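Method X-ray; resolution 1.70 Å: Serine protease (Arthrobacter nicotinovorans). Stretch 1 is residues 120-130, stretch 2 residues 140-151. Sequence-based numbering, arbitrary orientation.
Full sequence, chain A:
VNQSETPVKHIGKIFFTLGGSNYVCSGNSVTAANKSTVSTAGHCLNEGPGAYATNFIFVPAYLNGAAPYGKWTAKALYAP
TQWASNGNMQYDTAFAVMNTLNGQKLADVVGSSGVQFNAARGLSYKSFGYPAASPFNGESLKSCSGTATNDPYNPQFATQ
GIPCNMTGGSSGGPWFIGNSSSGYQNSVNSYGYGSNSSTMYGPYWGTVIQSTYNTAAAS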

# COMPACT_ATOMS: atom_id res chain seq x y z
N ALA A 120 -16.69 -9.11 -0.37
CA ALA A 120 -17.26 -9.30 -1.70
C ALA A 120 -16.34 -8.76 -2.80
O ALA A 120 -15.56 -7.83 -2.57
CB ALA A 120 -18.60 -8.63 -1.78
N ARG A 121 -16.44 -9.35 -3.99
CA ARG A 121 -15.81 -8.81 -5.20
C ARG A 121 -16.77 -7.80 -5.81
O ARG A 121 -17.98 -7.99 -5.77
CB ARG A 121 -15.53 -9.93 -6.20
CG ARG A 121 -14.56 -10.99 -5.70
CD ARG A 121 -14.23 -12.01 -6.79
NE ARG A 121 -13.48 -11.41 -7.89
CZ ARG A 121 -12.16 -11.19 -7.88
NH1 ARG A 121 -11.42 -11.51 -6.83
NH2 ARG A 121 -11.58 -10.63 -8.94
N GLY A 122 -16.23 -6.72 -6.37
CA GLY A 122 -17.06 -5.74 -7.06
C GLY A 122 -17.54 -4.58 -6.21
O GLY A 122 -18.49 -3.88 -6.58
N LEU A 123 -16.89 -4.36 -5.07
CA LEU A 123 -17.19 -3.20 -4.24
C LEU A 123 -16.68 -1.91 -4.87
O LEU A 123 -15.88 -1.94 -5.81
CB LEU A 123 -16.58 -3.37 -2.84
CG LEU A 123 -17.13 -4.50 -1.95
CD1 LEU A 123 -16.30 -4.62 -0.69
CD2 LEU A 123 -18.60 -4.28 -1.62
N SER A 124 -17.16 -0.77 -4.36
CA SER A 124 -16.66 0.54 -4.78
C SER A 124 -15.56 0.99 -3.84
O SER A 124 -15.61 0.72 -2.64
CB SER A 124 -17.80 1.55 -4.82
OG SER A 124 -18.71 1.21 -5.85
N TYR A 125 -14.56 1.68 -4.39
CA TYR A 125 -13.36 2.03 -3.65
C TYR A 125 -12.90 3.46 -3.90
O TYR A 125 -13.21 4.05 -4.93
CB TYR A 125 -12.20 1.12 -4.05
CG TYR A 125 -12.35 -0.32 -3.63
CD1 TYR A 125 -11.94 -0.73 -2.37
CD2 TYR A 125 -12.89 -1.27 -4.50
CE1 TYR A 125 -12.07 -2.06 -1.97
CE2 TYR A 125 -13.03 -2.60 -4.11
CZ TYR A 125 -12.61 -2.98 -2.84
OH TYR A 125 -12.74 -4.29 -2.46
N LYS A 126 -12.15 3.99 -2.94
CA LYS A 126 -11.32 5.16 -3.17
C LYS A 126 -9.89 4.78 -2.82
O LYS A 126 -9.62 4.34 -1.70
CB LYS A 126 -11.80 6.36 -2.35
CG LYS A 126 -11.07 7.67 -2.70
CD LYS A 126 -11.68 8.87 -1.99
CE LYS A 126 -10.96 10.15 -2.38
NZ LYS A 126 -11.59 11.39 -1.84
N SER A 127 -8.99 4.91 -3.79
CA SER A 127 -7.58 4.54 -3.63
C SER A 127 -6.71 5.78 -3.54
O SER A 127 -6.95 6.76 -4.23
CB SER A 127 -7.13 3.67 -4.80
OG SER A 127 -5.71 3.62 -4.89
N PHE A 128 -5.69 5.71 -2.69
CA PHE A 128 -4.78 6.82 -2.47
C PHE A 128 -3.34 6.43 -2.78
O PHE A 128 -2.99 5.26 -2.69
CB PHE A 128 -4.86 7.27 -1.02
CG PHE A 128 -6.16 7.93 -0.66
CD1 PHE A 128 -6.24 9.32 -0.54
CD2 PHE A 128 -7.31 7.17 -0.42
CE1 PHE A 128 -7.44 9.94 -0.19
CE2 PHE A 128 -8.52 7.78 -0.08
CZ PHE A 128 -8.58 9.17 0.03
N GLY A 129 -2.52 7.41 -3.12
CA GLY A 129 -1.10 7.15 -3.31
C GLY A 129 -0.28 8.40 -3.58
O GLY A 129 -0.83 9.50 -3.70
N TYR A 130 1.03 8.20 -3.67
CA TYR A 130 1.98 9.23 -4.04
C TYR A 130 2.59 8.90 -5.41
O TYR A 130 3.75 8.46 -5.48
CB TYR A 130 3.07 9.34 -2.98
CG TYR A 130 2.63 10.03 -1.72
CD1 TYR A 130 2.78 11.41 -1.57
CD2 TYR A 130 2.06 9.31 -0.66
CE1 TYR A 130 2.37 12.05 -0.41
CE2 TYR A 130 1.65 9.94 0.51
CZ TYR A 130 1.80 11.31 0.63
OH TYR A 130 1.40 11.95 1.78
N SER A 140 3.11 14.67 -3.57
CA SER A 140 1.81 14.95 -2.95
C SER A 140 0.82 13.80 -3.10
O SER A 140 0.91 13.00 -4.03
CB SER A 140 1.22 16.25 -3.51
OG SER A 140 1.00 16.15 -4.90
N LEU A 141 -0.14 13.75 -2.17
CA LEU A 141 -1.16 12.70 -2.15
C LEU A 141 -2.22 12.91 -3.24
O LEU A 141 -2.75 14.01 -3.40
CB LEU A 141 -1.83 12.67 -0.78
CG LEU A 141 -2.77 11.49 -0.48
CD1 LEU A 141 -2.00 10.17 -0.45
CD2 LEU A 141 -3.49 11.74 0.83
N LYS A 142 -2.52 11.83 -3.96
CA LYS A 142 -3.56 11.82 -4.98
C LYS A 142 -4.52 10.67 -4.72
O LYS A 142 -4.21 9.78 -3.92
CB LYS A 142 -2.96 11.67 -6.39
CG LYS A 142 -1.84 12.66 -6.71
CD LYS A 142 -2.31 14.10 -6.68
CE LYS A 142 -1.19 15.04 -7.10
NZ LYS A 142 -1.58 16.47 -6.88
N SER A 143 -5.67 10.70 -5.37
CA SER A 143 -6.63 9.61 -5.25
C SER A 143 -7.30 9.25 -6.57
O SER A 143 -7.29 10.03 -7.53
CB SER A 143 -7.68 9.92 -4.19
OG SER A 143 -8.53 10.98 -4.59
N CYS A 144 -7.85 8.04 -6.60
CA CYS A 144 -8.72 7.56 -7.66
C CYS A 144 -9.93 6.91 -7.00
O CYS A 144 -9.86 6.52 -5.84
CB CYS A 144 -8.02 6.50 -8.51
SG CYS A 144 -6.57 7.06 -9.40
N SER A 145 -11.02 6.78 -7.74
CA SER A 145 -12.20 6.10 -7.21
C SER A 145 -13.00 5.41 -8.31
O SER A 145 -12.98 5.83 -9.47
CB SER A 145 -13.08 7.06 -6.42
OG SER A 145 -13.68 8.02 -7.28
N GLY A 146 -13.69 4.34 -7.94
CA GLY A 146 -14.60 3.67 -8.86
C GLY A 146 -15.07 2.33 -8.36
O GLY A 146 -14.77 1.93 -7.23
N THR A 147 -15.82 1.64 -9.21
CA THR A 147 -16.32 0.31 -8.91
C THR A 147 -15.32 -0.72 -9.41
O THR A 147 -14.87 -0.65 -10.56
CB THR A 147 -17.71 0.08 -9.55
OG1 THR A 147 -18.64 1.04 -9.01
CG2 THR A 147 -18.23 -1.34 -9.28
N ALA A 148 -14.97 -1.66 -8.55
CA ALA A 148 -14.03 -2.72 -8.91
C ALA A 148 -14.64 -3.69 -9.92
O ALA A 148 -15.78 -4.13 -9.76
CB ALA A 148 -13.56 -3.47 -7.66
N THR A 149 -13.86 -4.01 -10.95
CA THR A 149 -14.20 -5.06 -11.90
C THR A 149 -13.00 -5.99 -12.08
O THR A 149 -11.89 -5.65 -11.69
CB THR A 149 -14.65 -4.50 -13.28
OG1 THR A 149 -13.63 -3.63 -13.80
CG2 THR A 149 -15.97 -3.74 -13.15
N ASN A 150 -13.23 -7.16 -12.67
CA ASN A 150 -12.16 -8.11 -12.90
C ASN A 150 -11.18 -7.65 -13.98
O ASN A 150 -11.51 -6.78 -14.80
CB ASN A 150 -12.73 -9.49 -13.25
CG ASN A 150 -13.54 -10.07 -12.11
OD1 ASN A 150 -13.28 -9.80 -10.94
ND2 ASN A 150 -14.54 -10.87 -12.46
N ASP A 151 -9.97 -8.21 -13.94
CA ASP A 151 -9.00 -8.02 -15.02
C ASP A 151 -9.50 -8.82 -16.23
O ASP A 151 -9.57 -10.05 -16.17
CB ASP A 151 -7.62 -8.51 -14.56
CG ASP A 151 -6.52 -8.22 -15.57
OD1 ASP A 151 -6.79 -8.21 -16.79
OD2 ASP A 151 -5.37 -8.01 -15.14
O HOH W 1 -16.18 -11.89 -9.81

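The most distinctive feature lies beyond the end of the paired strands, where Asn150 OD1 sits at the edge of the Arg121 guanidinium, near its plane. Arg121 NH2 donates to Asn150 OD1 at 2.8 Å with an N-H...O angle of 170°, whereas Arg121 NE reaches the same Asn150 OD1 at 3.5 Å and 132°, a weak bond. A water adds a second link: it accepts from Asn150 ND2 at 3.3 Å and, weakly, from Arg121 NE at 3.3 Å.

Most of the contact is an antiparallel ladder, its strand axes at 163° and 4.5 Å apart at closest approach. Three residue pairs each close a two-bond ring. Tyr125 N to Gly146 O is 2.9 Å and Gly146 N to Tyr125 O is 3.1 Å; Ser127 N to Cys144 O is 2.7 Å and Cys144 N to Ser127 O is 2.8 Å; Gly129 N to Lys142 O is 3.0 Å and Lys142 N to Gly129 O is 2.9 Å. All six angles lie between 156° and 171°. Past the last bridge, Ala148 N still donates to Leu123 O at 2.9 Å and 168°, continuing the pattern with one bond instead of two. Between the rings the chains draw closer, and CA-H groups lie close to carbonyls, as in Ser143 CA to Ser127 O at 3.0 Å with 126° at the hydrogen.

Side chains alternate between the sheet faces. On the face of Ser124, Lys126 and Phe128, Ser124 OG and Thr147 OG1 share a hydrogen bond of 3.2 Å, and Ser143 CB sits 4.1 Å from the centroid of the Phe128 ring (CG to CZ), only 18° off its normal. On the face of Tyr125, CE2 of its ring meets CB of Ala148, just past the strand, at 3.7 Å, with the methyl at the ring edge. Where the ladder ends, Leu141 packs against two rings: its CD2 lies 3.9 Å from Phe128 CD1, and its CD1 3.8 Å from Tyr130 CE2.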